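Local coordinates for protein phosphodiesterase (Salpingoeca rosetta, PDB 7D7P) that belongs to the cyclic nucleotide phosphodiesterase family, with an all-helical catalytic domain of the HD superfamily built around a zinc and magnesium site, at residues A[49-54]-A[115-120]. Numbering follows the deposited sequence.
Sequences SSLFTW and VLHTTY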
loop_
_atom_site.group_PDB
_atom_site.type_symbol
_atom_site.label_atom_id
_atom_site.label_comp_id
_atom_site.label_asym_id
_atom_site.label_seq_id
_atom_site.Cartn_x
_atom_site.Cartn_y
_atom_site.Cartn_z
ATOM N N SER A 49 -3.653 -18.207 -30.960
ATOM C CA SER A 49 -4.236 -17.314 -31.949
ATOM C C SER A 49 -3.727 -15.890 -31.766
ATOM O O SER A 49 -3.407 -15.458 -30.656
ATOM C CB SER A 49 -5.763 -17.336 -31.849
ATOM O OG SER A 49 -6.334 -16.160 -32.397
ATOM N N SER A 50 -3.663 -15.153 -32.880
ATOM C CA SER A 50 -3.276 -13.747 -32.823
ATOM C C SER A 50 -4.268 -12.912 -32.022
ATOM O O SER A 50 -3.942 -11.787 -31.628
ATOM C CB SER A 50 -3.139 -13.179 -34.236
ATOM O OG SER A 50 -4.369 -13.250 -34.938
ATOM N N LEU A 51 -5.473 -13.436 -31.783
ATOM C CA LEU A 51 -6.442 -12.767 -30.925
ATOM C C LEU A 51 -6.018 -12.773 -29.461
ATOM O O LEU A 51 -6.449 -11.900 -28.701
ATOM C CB LEU A 51 -7.812 -13.435 -31.077
ATOM C CG LEU A 51 -9.017 -12.820 -30.360
ATOM C CD1 LEU A 51 -9.395 -11.491 -30.992
ATOM C CD2 LEU A 51 -10.198 -13.782 -30.378
ATOM N N PHE A 52 -5.185 -13.728 -29.051
ATOM C CA PHE A 52 -4.799 -13.874 -27.647
ATOM C C PHE A 52 -3.614 -12.961 -27.359
ATOM O O PHE A 52 -2.455 -13.319 -27.573
ATOM C CB PHE A 52 -4.474 -15.328 -27.329
ATOM C CG PHE A 52 -4.589 -15.670 -25.869
ATOM C CD1 PHE A 52 -3.502 -15.534 -25.023
ATOM C CD2 PHE A 52 -5.787 -16.119 -25.343
ATOM C CE1 PHE A 52 -3.606 -15.842 -23.678
ATOM C CE2 PHE A 52 -5.899 -16.430 -24.000
ATOM C CZ PHE A 52 -4.807 -16.291 -23.166
ATOM N N THR A 53 -3.907 -11.762 -26.859
ATOM C CA THR A 53 -2.860 -10.817 -26.481
ATOM C C THR A 53 -3.374 -9.938 -25.351
ATOM O O THR A 53 -4.420 -9.294 -25.485
ATOM C CB THR A 53 -2.412 -9.964 -27.676
ATOM O OG1 THR A 53 -1.648 -8.843 -27.211
ATOM C CG2 THR A 53 -3.610 -9.466 -28.478
ATOM N N TRP A 54 -2.642 -9.922 -24.236
ATOM C CA TRP A 54 -3.016 -9.109 -23.086
ATOM C C TRP A 54 -2.764 -7.623 -23.307
ATOM O O TRP A 54 -3.212 -6.808 -22.493
ATOM C CB TRP A 54 -2.262 -9.589 -21.843
ATOM C CG TRP A 54 -2.693 -10.945 -21.370
ATOM C CD1 TRP A 54 -2.204 -12.151 -21.780
ATOM C CD2 TRP A 54 -3.706 -11.234 -20.398
ATOM N NE1 TRP A 54 -2.848 -13.173 -21.122
ATOM C CE2 TRP A 54 -3.775 -12.635 -20.269
ATOM C CE3 TRP A 54 -4.564 -10.442 -19.627
ATOM C CZ2 TRP A 54 -4.666 -13.262 -19.399
ATOM C CZ3 TRP A 54 -5.446 -11.066 -18.763
ATOM C CH2 TRP A 54 -5.490 -12.461 -18.655
ATOM N N VAL A 115 -13.823 -5.148 -22.183
ATOM C CA VAL A 115 -14.249 -6.092 -21.156
ATOM C C VAL A 115 -14.580 -7.443 -21.780
ATOM O O VAL A 115 -14.321 -8.497 -21.186
ATOM C CB VAL A 115 -15.434 -5.511 -20.362
ATOM C CG1 VAL A 115 -15.987 -6.534 -19.375
ATOM C CG2 VAL A 115 -14.996 -4.257 -19.632
ATOM N N LEU A 116 -15.144 -7.437 -22.990
ATOM C CA LEU A 116 -15.387 -8.692 -23.693
ATOM C C LEU A 116 -14.079 -9.417 -23.981
ATOM O O LEU A 116 -13.948 -10.618 -23.717
ATOM C CB LEU A 116 -16.156 -8.438 -24.991
ATOM C CG LEU A 116 -16.175 -9.638 -25.946
ATOM C CD1 LEU A 116 -16.982 -10.785 -25.355
ATOM C CD2 LEU A 116 -16.709 -9.256 -27.318
ATOM N N HIS A 117 -13.092 -8.697 -24.520
ATOM C CA HIS A 117 -11.825 -9.330 -24.875
ATOM C C HIS A 117 -11.071 -9.803 -23.638
ATOM O O HIS A 117 -10.477 -10.887 -23.644
ATOM C CB HIS A 117 -10.966 -8.365 -25.692
ATOM C CG HIS A 117 -9.698 -8.974 -26.201
ATOM N ND1 HIS A 117 -8.519 -8.945 -25.487
ATOM C CD2 HIS A 117 -9.425 -9.633 -27.352
ATOM C CE1 HIS A 117 -7.574 -9.560 -26.177
ATOM N NE2 HIS A 117 -8.098 -9.986 -27.312
ATOM N N THR A 118 -11.080 -9.002 -22.571
ATOM C CA THR A 118 -10.398 -9.400 -21.342
ATOM C C THR A 118 -11.089 -10.594 -20.693
ATOM O O THR A 118 -10.426 -11.459 -20.109
ATOM C CB THR A 118 -10.332 -8.217 -20.376
ATOM O OG1 THR A 118 -9.764 -7.085 -21.049
ATOM C CG2 THR A 118 -9.485 -8.557 -19.153
ATOM N N THR A 119 -12.422 -10.655 -20.781
ATOM C CA THR A 119 -13.142 -11.831 -20.300
ATOM C C THR A 119 -12.754 -13.067 -21.100
ATOM O O THR A 119 -12.609 -14.162 -20.542
ATOM C CB THR A 119 -14.652 -11.597 -20.380
ATOM O OG1 THR A 119 -15.008 -10.471 -19.567
ATOM C CG2 THR A 119 -15.415 -12.827 -19.894
ATOM N N TYR A 120 -12.571 -12.906 -22.411
ATOM C CA TYR A 120 -12.123 -14.016 -23.245
ATOM C C TYR A 120 -10.727 -14.479 -22.840
ATOM O O TYR A 120 -10.430 -15.678 -22.869
ATOM C CB TYR A 120 -12.173 -13.592 -24.713
ATOM C CG TYR A 120 -11.081 -14.147 -25.597
ATOM C CD1 TYR A 120 -11.182 -15.418 -26.146
ATOM C CD2 TYR A 120 -9.965 -13.383 -25.912
ATOM C CE1 TYR A 120 -10.192 -15.922 -26.967
ATOM C CE2 TYR A 120 -8.971 -13.878 -26.730
ATOM C CZ TYR A 120 -9.089 -15.145 -27.256
ATOM O OH TYR A 120 -8.097 -15.636 -28.077
#
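The imidazole of His-117 reaches out from its helix to the backbone of a loop and presents its rim to two carbonyl oxygens, those of Leu-51 and Thr-53. His-117 NE2 donates to Leu-51 O at 2.9 Å, with an N-H...O angle of 154°. Leu-51 O lies close to the imidazole plane, and NE2 sits nearly on the extension of the Leu-51 C=O bond. His-117 CE1 comes within 3.2 Å of Thr-53 O, also in the ring plane, and a C-H that is probably polarised by the ring nitrogens points at this second oxygen. With CG anti to the backbone N (chi1 -175°), the His-117 side chain leaves the helix on the loop side. Donation to a carbonyl requires the proton on NE2, and the bond ties a buried ring to a segment without regular secondary structure.

Beside it, the phenol of Tyr-120 is gripped by two side chains. Leu-51 lays CD2 over one face in a CH-pi contact, 4.0 Å from the Tyr-120 ring centroid. The same methyl is 3.6 Å from Tyr-120 CZ, while Leu-51 CD1 turns to His-117 CD2. Phe-52 directs its edge at the tyrosine ring in an offset edge-to-face pair, centroids 5.9 Å apart and planes at 71°. Phe-52 CD2 lies 3.6 Å from Tyr-120 OH. The loop is shaped by a type I turn from Ser-49 to Phe-52, and Ser-49 OG accepts from Leu-51 N in an ST turn.

The contact lies about 13 Å from the zinc ion, measured from the His-117 side chain, and fastens the loop between helices 43-47 and 63-76 onto helix 109-126 of the all-helical phosphodiesterase fold. Phe-56, just beyond the segment, stacks on the His-117 ring, and Leu-51 also touches Val-73 of helix 63-76; Val-115 and Thr-119 pack against helices 133-145 and 245-260.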